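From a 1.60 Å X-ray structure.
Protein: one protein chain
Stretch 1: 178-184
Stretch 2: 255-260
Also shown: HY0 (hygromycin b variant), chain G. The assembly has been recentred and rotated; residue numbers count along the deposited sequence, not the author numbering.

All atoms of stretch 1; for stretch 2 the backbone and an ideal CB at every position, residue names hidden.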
ATOM      1  N   GLU A 178      26.595  18.295  -1.745  1.00 41.62           N
ATOM      2  CA  GLU A 178      26.941  17.575  -2.968  1.00 39.42           C
ATOM      3  C   GLU A 178      26.296  18.221  -4.189  1.00 37.70           C
ATOM      4  O   GLU A 178      25.423  17.622  -4.814  1.00 40.24           O
ATOM      5  CB  GLU A 178      26.509  16.109  -2.868  1.00 35.42           C
ATOM      6  CG  GLU A 178      27.136  15.328  -1.723  1.00 39.57           C
ATOM      7  CD  GLU A 178      28.602  15.034  -1.949  1.00 45.07           C
ATOM      8  OE1 GLU A 178      28.976  14.716  -3.100  1.00 48.84           O
ATOM      9  OE2 GLU A 178      29.383  15.126  -0.976  1.00 50.37           O
ATOM     10  N   ASN A 179      26.728  19.432  -4.534  1.00 38.08           N
ATOM     11  CA  ASN A 179      26.078  20.193  -5.603  1.00 34.92           C
ATOM     12  C   ASN A 179      26.526  19.827  -7.022  1.00 27.29           C
ATOM     13  O   ASN A 179      26.490  20.662  -7.921  1.00 32.28           O
ATOM     14  CB  ASN A 179      26.276  21.695  -5.376  1.00 34.64           C
ATOM     15  CG  ASN A 179      27.723  22.063  -5.105  1.00 43.01           C
ATOM     16  OD1 ASN A 179      28.642  21.314  -5.437  1.00 39.67           O
ATOM     17  ND2 ASN A 179      27.931  23.228  -4.496  1.00 41.83           N
ATOM     18  N   THR A 180      26.937  18.580  -7.213  1.00 35.98           N
ATOM     19  CA  THR A 180      27.231  18.057  -8.542  1.00 32.53           C
ATOM     20  C   THR A 180      26.156  17.046  -8.937  1.00 29.79           C
ATOM     21  O   THR A 180      25.961  16.048  -8.245  1.00 33.43           O
ATOM     22  CB  THR A 180      28.622  17.391  -8.595  1.00 36.60           C
ATOM     23  OG1 THR A 180      29.634  18.406  -8.630  1.00 40.53           O
ATOM     24  CG2 THR A 180      28.756  16.508  -9.826  1.00 32.47           C
ATOM     25  N   SER A 181      25.459  17.303 -10.044  1.00 26.01           N
ATOM     26  CA  SER A 181      24.388  16.407 -10.494  1.00 22.70           C
ATOM     27  C   SER A 181      24.845  14.973 -10.658  1.00 23.67           C
ATOM     28  O   SER A 181      25.939  14.708 -11.150  1.00 22.45           O
ATOM     29  CB  SER A 181      23.793  16.878 -11.821  1.00 22.11           C
ATOM     30  OG  SER A 181      23.039  15.824 -12.411  1.00 20.74           O
ATOM     31  N   LEU A 182      23.987  14.052 -10.252  1.00 16.92           N
ATOM     32  CA  LEU A 182      24.263  12.634 -10.383  1.00 17.73           C
ATOM     33  C   LEU A 182      24.416  12.218 -11.845  1.00 19.03           C
ATOM     34  O   LEU A 182      25.041  11.195 -12.121  1.00 20.78           O
ATOM     35  CB  LEU A 182      23.156  11.816  -9.713  1.00 19.80           C
ATOM     36  CG  LEU A 182      23.115  11.910  -8.186  1.00 19.72           C
ATOM     37  CD1 LEU A 182      21.912  11.184  -7.620  1.00 24.26           C
ATOM     38  CD2 LEU A 182      24.396  11.333  -7.594  1.00 22.92           C
ATOM     39  N   VAL A 183      23.856  12.988 -12.786  1.00 18.62           N
ATOM     40  CA  VAL A 183      23.992  12.592 -14.196  1.00 14.87           C
ATOM     41  C   VAL A 183      25.413  12.881 -14.665  1.00 20.44           C
ATOM     42  O   VAL A 183      25.852  12.337 -15.673  1.00 21.92           O
ATOM     43  CB  VAL A 183      22.994  13.297 -15.156  1.00 15.80           C
ATOM     44  CG1 VAL A 183      21.574  13.220 -14.608  1.00 16.35           C
ATOM     45  CG2 VAL A 183      23.380  14.730 -15.414  1.00 17.30           C
ATOM     46  N   ASP A 184      26.119  13.741 -13.935  1.00 19.94           N
ATOM     47  CA  ASP A 184      27.529  14.016 -14.227  1.00 21.85           C
ATOM     48  C   ASP A 184      28.478  13.147 -13.408  1.00 23.76           C
ATOM     49  O   ASP A 184      29.478  12.646 -13.931  1.00 24.82           O
ATOM     50  CB  ASP A 184      27.858  15.484 -13.970  1.00 23.57           C
ATOM     51  CG  ASP A 184      27.319  16.404 -15.040  1.00 24.78           C
ATOM     52  OD1 ASP A 184      27.338  16.011 -16.223  1.00 25.28           O
ATOM     53  OD2 ASP A 184      26.877  17.522 -14.699  1.00 28.20           O
ATOM     54  N   UNK A 255      13.931  18.834  -7.058  1.00 16.94           N
ATOM     55  CA  UNK A 255      14.587  18.339  -8.269  1.00 16.96           C
ATOM     56  C   UNK A 255      16.033  18.839  -8.239  1.00 15.72           C
ATOM     57  O   UNK A 255      16.328  19.815  -7.549  1.00 17.53           O
ATOM     58  CB  UNK A 255      13.861  18.802  -9.534  1.00 16.96           C
ATOM     59  N   UNK A 256      16.926  18.198  -8.990  1.00 16.66           N
ATOM     60  CA  UNK A 256      18.327  18.613  -8.944  1.00 17.45           C
ATOM     61  C   UNK A 256      18.540  20.071  -9.333  1.00 19.05           C
ATOM     62  O   UNK A 256      19.444  20.715  -8.811  1.00 22.03           O
ATOM     63  CB  UNK A 256      19.158  17.718  -9.866  1.00 17.45           C
ATOM     64  N   UNK A 257      17.700  20.597 -10.221  1.00 17.67           N
ATOM     65  CA  UNK A 257      17.770  22.004 -10.602  1.00 19.98           C
ATOM     66  C   UNK A 257      17.696  22.950  -9.389  1.00 21.55           C
ATOM     67  O   UNK A 257      18.207  24.067  -9.444  1.00 22.78           O
ATOM     68  CB  UNK A 257      16.638  22.327 -11.580  1.00 19.98           C
ATOM     69  N   UNK A 258      17.069  22.499  -8.298  1.00 16.91           N
ATOM     70  CA  UNK A 258      16.968  23.301  -7.079  1.00 20.81           C
ATOM     71  C   UNK A 258      18.301  23.415  -6.341  1.00 20.67           C
ATOM     72  O   UNK A 258      18.481  24.328  -5.536  1.00 23.44           O
ATOM     73  CB  UNK A 258      15.915  22.698  -6.146  1.00 20.81           C
ATOM     74  N   UNK A 259      19.206  22.471  -6.594  1.00 21.87           N
ATOM     75  CA  UNK A 259      20.383  22.271  -5.738  1.00 23.08           C
ATOM     76  C   UNK A 259      21.716  22.336  -6.483  1.00 26.21           C
ATOM     77  O   UNK A 259      22.752  22.614  -5.876  1.00 27.96           O
ATOM     78  CB  UNK A 259      20.274  20.917  -5.034  1.00 23.08           C
ATOM     79  N   UNK A 260      21.708  22.039  -7.779  1.00 21.63           N
ATOM     80  CA  UNK A 260      22.967  21.800  -8.495  1.00 26.45           C
ATOM     81  C   UNK A 260      23.369  22.965  -9.391  1.00 25.35           C
ATOM     82  O   UNK A 260      22.713  24.000  -9.414  1.00 28.77           O
ATOM     83  CB  UNK A 260      22.852  20.529  -9.339  1.00 26.45           C
TER
HETATM   84  C1  HY0 G 303      10.542  22.593 -11.507  1.00 19.29           C
HETATM   85  C2  HY0 G 303      11.171  23.550 -10.519  1.00 21.21           C
HETATM   86  C3  HY0 G 303      11.171  24.958 -11.097  1.00 21.90           C
HETATM   87  C4  HY0 G 303      11.942  24.989 -12.417  1.00 24.65           C
HETATM   88  C5  HY0 G 303      11.404  23.949 -13.405  1.00 22.12           C
HETATM   89  C6  HY0 G 303      11.312  22.580 -12.806  1.00 19.44           C
HETATM   90  N7  HY0 G 303      10.411  23.523  -9.328  1.00 19.55           N
HETATM   91  O8  HY0 G 303      10.596  21.302 -10.946  1.00 19.05           O
HETATM   92  N9  HY0 G 303      11.819  26.287 -12.985  1.00 27.73           N
HETATM   93  C10 HY0 G 303      12.769  27.177 -12.325  1.00 29.89           C
HETATM   94  O11 HY0 G 303      12.289  23.891 -14.502  1.00 19.22           O
HETATM   95  C12 HY0 G 303      10.335  19.522 -14.701  1.00 16.20           C
HETATM   96  C13 HY0 G 303      11.242  20.481 -13.980  1.00 17.41           C
HETATM   97  O14 HY0 G 303      12.451  20.732 -14.653  1.00 17.64           O
HETATM   98  C15 HY0 G 303      13.170  19.544 -14.833  1.00 16.56           C
HETATM   99  C16 HY0 G 303      12.480  18.778 -15.918  1.00 15.64           C
HETATM  100  C17 HY0 G 303      11.029  18.428 -15.390  1.00 14.52           C
HETATM  101  O18 HY0 G 303      10.600  21.733 -13.755  1.00 16.53           O
HETATM  102  C19 HY0 G 303      14.598  19.890 -15.246  1.00 17.62           C
HETATM  103  O20 HY0 G 303      15.271  20.443 -14.112  1.00 20.18           O
HETATM  104  O21 HY0 G 303      12.388  19.534 -17.067  1.00 15.57           O
HETATM  105  O22 HY0 G 303      10.271  18.037 -16.457  1.00 17.34           O
HETATM  106  C23 HY0 G 303       9.094  18.868 -16.442  1.00 14.62           C
HETATM  107  C24 HY0 G 303       8.664  19.127 -17.847  1.00 16.71           C
HETATM  108  C25 HY0 G 303       7.260  19.710 -17.869  1.00 16.13           C
HETATM  109  C26 HY0 G 303       6.296  18.846 -17.082  1.00 14.77           C
HETATM  110  C27 HY0 G 303       6.814  18.715 -15.691  1.00 12.89           C
HETATM  111  O28 HY0 G 303       8.102  18.147 -15.751  1.00 13.64           O
HETATM  112  O29 HY0 G 303       9.439  20.125 -15.718  1.00 15.82           O
HETATM  113  O30 HY0 G 303       9.521  20.078 -18.489  1.00 19.62           O
HETATM  114  O31 HY0 G 303       6.858  19.861 -19.212  1.00 16.64           O
HETATM  115  O32 HY0 G 303       6.146  17.550 -17.669  1.00 15.96           O
HETATM  116  C33 HY0 G 303       5.913  17.786 -14.856  1.00 13.90           C
HETATM  117  C34 HY0 G 303       6.122  18.061 -13.390  1.00 14.76           C
HETATM  118  O35 HY0 G 303       5.501  19.266 -12.993  1.00 16.38           O
HETATM  119  N36 HY0 G 303       6.297  16.446 -15.103  1.00 15.23           N

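Position 255 lies out of reach of stretch 1, and its ideal CB finds nothing of that stretch within 5.5 Å. Its backbone is extended, at phi/psi -129/160, which a beta-branched residue tolerates well, though many others would fit. The bound hygromycin variant is the nearer neighbour, so a modest side chain seems reasonable. The deposited residue is Val255, whose CG2 comes to 3.7 Å from O8 of HY0.

Position 256 is the one to read closely. Its CA-to-CB bond points toward stretch 1, yet the ideal CB is still 5.0 Å from Ser181 OG, so a side chain must extend to make contact. What waits there is the start of a helix: Ser181 holds the N-cap, its OG already accepts from Val183 N at 3.0 Å, and the amide of Leu182 needs a partner. A hydroxyl with a proton to give beside a free backbone NH calls for an acceptor, ideally one with two oxygens. Glutamate fits by length and charge; glutamine could supply one acceptor but not two, and aspartate would have less reach. The deposited residue is Glu256. With chi1 at -84° and chi2 at -170°, it spans the gap and divides its carboxylate between two donors: Ser181 OG gives a hydrogen bond to Glu256 OE1 at 2.7 Å, and Leu182 N gives one to Glu256 OE2 at 2.9 Å, nearly straight at 173°. Ser181 OG thus accepts from its own helix and donates across the contact, and the negative charge sits at a helix N-terminus, where the exposed amides favour it.

Position 257 turns out of reach of stretch 1, leaving that stretch no say in the choice. Its CB lies on the side of the ligand, whose hydroxyls would suit a long polar or acidic side chain. Glu257 is deposited, and its OE1 accepts from HY0 O20 at 2.7 Å and from HY0 O11 at 2.9 Å.

Position 258 is equally remote, with helical angles of -72/-22. A polar residue able to close the turn would do. Asp258 does this, its OD2 accepting from Val255 N at 2.9 Å.

Position 259 points sideways, with no atom of stretch 1 near its ideal CB; size and polarity are little constrained. The deposited Phe259 carries its ring away, leaving the backbone to make the contact: its O lies 3.7 Å from Asn179 CB.

Position 260 also points sideways, but here the backbones draw close, with the CA atoms of this residue and Asn179 4.5 Å apart. The ideal CB lies 3.9 Å from Asn179 O and 4.2 Å from Ser181 N, so a compact side chain, such as alanine, valine or threonine, can pack against the backbone, while a bulky one would need to steer outward. Val260 is deposited. In the t rotamer its CG1 lies 3.3 Å from both Asn179 O and Ser181 N, and 3.9 Å from Ser181 CB, a close fit along the loop that leads into the helix.

Stretch 2, residues 255-260: VEEDFV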
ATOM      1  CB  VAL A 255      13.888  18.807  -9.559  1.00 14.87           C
ATOM      2  CG1 VAL A 255      12.452  18.268  -9.615  1.00 12.11           C
ATOM      3  CG2 VAL A 255      13.872  20.328  -9.641  1.00 14.26           C
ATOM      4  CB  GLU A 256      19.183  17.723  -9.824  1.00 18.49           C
ATOM      5  CG  GLU A 256      19.594  16.465  -9.122  1.00 15.10           C
ATOM      6  CD  GLU A 256      20.648  15.687  -9.886  1.00 15.85           C
ATOM      7  OE1 GLU A 256      20.623  15.735 -11.135  1.00 19.11           O
ATOM      8  OE2 GLU A 256      21.486  15.030  -9.234  1.00 19.51           O
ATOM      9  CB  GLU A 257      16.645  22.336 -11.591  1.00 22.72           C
ATOM     10  CG  GLU A 257      16.805  23.663 -12.311  1.00 28.11           C
ATOM     11  CD  GLU A 257      15.618  23.989 -13.208  1.00 26.57           C
ATOM     12  OE1 GLU A 257      14.860  23.058 -13.574  1.00 25.44           O
ATOM     13  OE2 GLU A 257      15.435  25.179 -13.544  1.00 27.67           O
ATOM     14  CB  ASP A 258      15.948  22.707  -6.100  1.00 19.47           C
ATOM     15  CG  ASP A 258      14.525  22.718  -6.625  1.00 20.89           C
ATOM     16  OD1 ASP A 258      14.078  23.747  -7.191  1.00 21.73           O
ATOM     17  OD2 ASP A 258      13.847  21.681  -6.436  1.00 17.73           O
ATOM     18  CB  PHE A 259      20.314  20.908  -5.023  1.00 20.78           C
ATOM     19  CG  PHE A 259      19.094  20.725  -4.155  1.00 24.69           C
ATOM     20  CD1 PHE A 259      18.670  21.734  -3.303  1.00 24.69           C
ATOM     21  CD2 PHE A 259      18.372  19.541  -4.194  1.00 24.68           C
ATOM     22  CE1 PHE A 259      17.541  21.566  -2.500  1.00 26.12           C
ATOM     23  CE2 PHE A 259      17.241  19.369  -3.394  1.00 25.00           C
ATOM     24  CZ  PHE A 259      16.829  20.383  -2.549  1.00 21.53           C
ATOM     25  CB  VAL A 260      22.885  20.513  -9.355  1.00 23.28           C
ATOM     26  CG1 VAL A 260      24.149  20.341 -10.176  1.00 28.53           C
ATOM     27  CG2 VAL A 260      22.634  19.288  -8.471  1.00 23.28           C
TER
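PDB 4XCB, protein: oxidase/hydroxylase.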